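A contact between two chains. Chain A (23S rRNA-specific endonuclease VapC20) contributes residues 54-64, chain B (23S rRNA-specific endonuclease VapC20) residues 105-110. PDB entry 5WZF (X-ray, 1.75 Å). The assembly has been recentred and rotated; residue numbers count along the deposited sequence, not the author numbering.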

# COMPACT_ATOMS: atom_id res chain seq x y z
N LEU A 54 -0.88 -0.50 8.08
CA LEU A 54 -2.22 -0.95 8.46
C LEU A 54 -3.03 -1.30 7.22
O LEU A 54 -3.74 -2.30 7.20
CB LEU A 54 -2.94 0.11 9.29
CG LEU A 54 -2.48 0.18 10.75
CD1 LEU A 54 -3.40 1.10 11.55
CD2 LEU A 54 -2.42 -1.22 11.36
N GLY A 55 -2.88 -0.49 6.17
CA GLY A 55 -3.57 -0.75 4.92
C GLY A 55 -3.16 -2.07 4.31
O GLY A 55 -4.00 -2.83 3.83
N GLU A 56 -1.87 -2.35 4.33
CA GLU A 56 -1.35 -3.60 3.80
C GLU A 56 -1.87 -4.76 4.65
O GLU A 56 -2.23 -5.81 4.13
CB GLU A 56 0.18 -3.58 3.78
CG GLU A 56 0.82 -4.74 3.03
CD GLU A 56 2.33 -4.74 3.13
OE1 GLU A 56 2.87 -4.15 4.10
OE2 GLU A 56 2.99 -5.32 2.24
N THR A 57 -1.91 -4.54 5.96
CA THR A 57 -2.38 -5.56 6.89
C THR A 57 -3.85 -5.89 6.63
O THR A 57 -4.23 -7.07 6.60
CB THR A 57 -2.20 -5.10 8.34
OG1 THR A 57 -0.80 -4.87 8.58
CG2 THR A 57 -2.71 -6.16 9.31
N TRP A 58 -4.67 -4.86 6.43
CA TRP A 58 -6.06 -5.07 6.04
C TRP A 58 -6.15 -6.00 4.84
O TRP A 58 -6.87 -7.00 4.87
CB TRP A 58 -6.76 -3.75 5.68
CG TRP A 58 -8.05 -4.00 4.93
CD1 TRP A 58 -8.20 -4.17 3.58
CD2 TRP A 58 -9.36 -4.14 5.50
NE1 TRP A 58 -9.51 -4.40 3.28
CE2 TRP A 58 -10.25 -4.39 4.43
CE3 TRP A 58 -9.87 -4.08 6.80
CZ2 TRP A 58 -11.62 -4.57 4.63
CZ3 TRP A 58 -11.22 -4.26 6.99
CH2 TRP A 58 -12.08 -4.50 5.91
N THR A 59 -5.42 -5.66 3.79
CA THR A 59 -5.50 -6.38 2.53
C THR A 59 -5.08 -7.83 2.69
O THR A 59 -5.73 -8.74 2.16
CB THR A 59 -4.64 -5.69 1.46
OG1 THR A 59 -5.13 -4.36 1.26
CG2 THR A 59 -4.69 -6.46 0.15
N LEU A 60 -4.01 -8.04 3.44
CA LEU A 60 -3.49 -9.39 3.67
C LEU A 60 -4.49 -10.24 4.46
O LEU A 60 -4.80 -11.37 4.07
CB LEU A 60 -2.15 -9.31 4.41
CG LEU A 60 -1.11 -10.36 4.04
CD1 LEU A 60 -0.69 -10.21 2.58
CD2 LEU A 60 0.10 -10.27 4.97
N LEU A 61 -4.99 -9.70 5.56
CA LEU A 61 -5.90 -10.44 6.42
C LEU A 61 -7.27 -10.65 5.77
O LEU A 61 -7.90 -11.69 5.98
CB LEU A 61 -6.06 -9.73 7.77
CG LEU A 61 -4.85 -9.80 8.71
CD1 LEU A 61 -5.09 -8.97 9.96
CD2 LEU A 61 -4.56 -11.25 9.08
N ASN A 62 -7.72 -9.67 5.00
CA ASN A 62 -8.99 -9.79 4.29
C ASN A 62 -8.92 -10.93 3.29
O ASN A 62 -9.86 -11.71 3.15
CB ASN A 62 -9.34 -8.47 3.59
CG ASN A 62 -10.80 -8.40 3.16
OD1 ASN A 62 -11.66 -9.07 3.73
ND2 ASN A 62 -11.08 -7.58 2.15
N ARG A 63 -7.78 -11.04 2.61
CA ARG A 63 -7.57 -12.10 1.63
C ARG A 63 -7.39 -13.47 2.29
O ARG A 63 -7.90 -14.48 1.79
CB ARG A 63 -6.34 -11.77 0.77
CG ARG A 63 -5.96 -12.87 -0.21
CD ARG A 63 -4.72 -12.49 -1.00
NE ARG A 63 -4.87 -11.19 -1.66
CZ ARG A 63 -4.02 -10.18 -1.54
NH1 ARG A 63 -2.94 -10.31 -0.77
NH2 ARG A 63 -4.24 -9.04 -2.18
N ARG A 64 -6.65 -13.51 3.39
CA ARG A 64 -6.29 -14.77 4.03
C ARG A 64 -7.35 -15.31 4.98
O ARG A 64 -7.55 -16.51 5.08
CB ARG A 64 -4.97 -14.62 4.80
CG ARG A 64 -3.74 -14.46 3.93
CD ARG A 64 -2.51 -14.30 4.80
NE ARG A 64 -1.30 -14.07 4.02
CZ ARG A 64 -0.12 -13.76 4.55
NH1 ARG A 64 0.00 -13.64 5.87
NH2 ARG A 64 0.93 -13.56 3.77
N ARG B 105 -18.02 -7.99 -0.75
CA ARG B 105 -16.99 -8.37 -1.71
C ARG B 105 -15.61 -8.04 -1.15
O ARG B 105 -15.46 -7.09 -0.39
CB ARG B 105 -17.22 -7.64 -3.04
CG ARG B 105 -16.21 -7.96 -4.14
CD ARG B 105 -16.44 -7.06 -5.34
NE ARG B 105 -15.33 -7.11 -6.30
CZ ARG B 105 -15.37 -7.76 -7.46
NH1 ARG B 105 -16.46 -8.42 -7.82
NH2 ARG B 105 -14.31 -7.74 -8.25
N GLU B 106 -14.61 -8.84 -1.51
CA GLU B 106 -13.25 -8.58 -1.06
C GLU B 106 -12.66 -7.35 -1.73
O GLU B 106 -12.43 -7.35 -2.94
CB GLU B 106 -12.35 -9.79 -1.32
CG GLU B 106 -10.90 -9.58 -0.88
CD GLU B 106 -9.99 -10.74 -1.22
OE1 GLU B 106 -10.49 -11.85 -1.50
OE2 GLU B 106 -8.75 -10.55 -1.20
N TYR B 107 -12.42 -6.30 -0.95
CA TYR B 107 -11.77 -5.09 -1.45
C TYR B 107 -10.47 -4.84 -0.72
O TYR B 107 -10.39 -5.03 0.50
CB TYR B 107 -12.69 -3.87 -1.31
CG TYR B 107 -13.87 -3.85 -2.25
CD1 TYR B 107 -13.70 -3.58 -3.60
CD2 TYR B 107 -15.16 -4.09 -1.79
CE1 TYR B 107 -14.77 -3.55 -4.47
CE2 TYR B 107 -16.24 -4.06 -2.65
CZ TYR B 107 -16.05 -3.79 -3.99
OH TYR B 107 -17.12 -3.77 -4.84
N SER B 108 -9.45 -4.40 -1.45
CA SER B 108 -8.17 -4.04 -0.85
C SER B 108 -8.22 -2.63 -0.30
O SER B 108 -9.07 -1.83 -0.69
CB SER B 108 -7.03 -4.15 -1.87
OG SER B 108 -7.06 -3.05 -2.77
N PHE B 109 -7.30 -2.32 0.61
CA PHE B 109 -7.17 -0.96 1.12
C PHE B 109 -6.87 0.06 0.01
O PHE B 109 -7.45 1.14 -0.01
CB PHE B 109 -6.08 -0.89 2.18
CG PHE B 109 -5.77 0.51 2.64
CD1 PHE B 109 -6.60 1.16 3.53
CD2 PHE B 109 -4.64 1.17 2.17
CE1 PHE B 109 -6.32 2.44 3.95
CE2 PHE B 109 -4.36 2.46 2.59
CZ PHE B 109 -5.20 3.09 3.48
N VAL B 110 -5.96 -0.29 -0.89
CA VAL B 110 -5.60 0.62 -1.97
C VAL B 110 -6.82 0.92 -2.85
O VAL B 110 -7.05 2.07 -3.25
CB VAL B 110 -4.45 0.06 -2.83
CG1 VAL B 110 -4.25 0.90 -4.08
CG2 VAL B 110 -3.16 0.01 -2.02
O HOH W 1 -4.01 -2.74 -0.18
O HOH W 2 -7.99 -7.83 0.46
O HOH W 3 -13.75 -6.32 1.61
O HOH W 4 -11.85 -12.24 1.55
O HOH W 5 -7.47 -7.88 -2.20

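One face of a helix in chain A, spanning the whole of 54-64, packs against a segment of chain B that runs as loop through Ser B108 and enters a helix at Phe B109. The CA pairings, Gly A55 with Phe B109, Thr A59 with Ser B108 and Asn A62 with Glu B106, show the two backbones running in opposite senses, and together the stretches bury 377 Å². Contacts recur at 55, 58, 59, 62 and 63, the spacing expected of one side of a helix; Leu A54, Glu A56, Thr A57, Leu A60, Leu A61 and Arg A64 make none.

Gly A55 lets the Phe B109 ring pack directly on the helix backbone. Its CA lies over one face of the Phe B109 ring, 3.7 Å from the centroid and 24° off the normal, a CH-pi contact in which a polarised C-H meets the aromatic cloud. A CB here would fall 2.3 Å from Phe B109 CD2, a clash, so the fit depends on the absent side chain. Gly A55 O also touches Phe B109 CB at 3.3 Å.

The CA-to-CB bond of Trp A58 points toward the chain B stretch, and the indole N-H meets the loop backbone: NE1 donates to Tyr B107 O at 3.0 Å, nearly straight at 172°, with the carbonyl oxygen at the ring edge, near its plane, where the N-H points. The same ring adds an apolar contact, CD1 to Phe B109 CB at 4.1 Å. Tyr B107 thus contributes through its backbone, while the end of its side chain leads away.

Thr A59 receives the start of the chain B helix. Phe B109 N, in the first turn and so without a helical carbonyl partner from within the stretch, donates to Thr A59 OG1 at 3.0 Å and 166°. Ser B108, at the N-cap, caps a backbone N just past the stretch, and its CB packs 3.7 Å from Thr A59 OG1. Water 1 extends the polar cluster, lying 2.4 Å from Thr A59 OG1 and accepting from Val B110 N at 3.2 Å.

Asn A62, one helical turn beyond Trp A58, reaches the same carbonyl: ND2 donates to Tyr B107 O at 3.1 Å, but the 131° angle makes this bond weak. Two side chains therefore share one acceptor. ND2 also donates to water 3 at 3.0 Å, which accepts from Tyr B107 N at 2.9 Å and donates to Arg B105 O at 2.7 Å, tying the amide to the loop backbone at three points in all.

Arg A63 closes the contact at its exposed margin. Its NE and Glu B106 OE2 form a long salt bridge of 4.0 Å, and its CB approaches OE2 at 3.3 Å. Water 2 reinforces the carboxylate's attachment, donating to Thr A59 O at 3.0 Å and to Glu B106 OE2 at 3.3 Å.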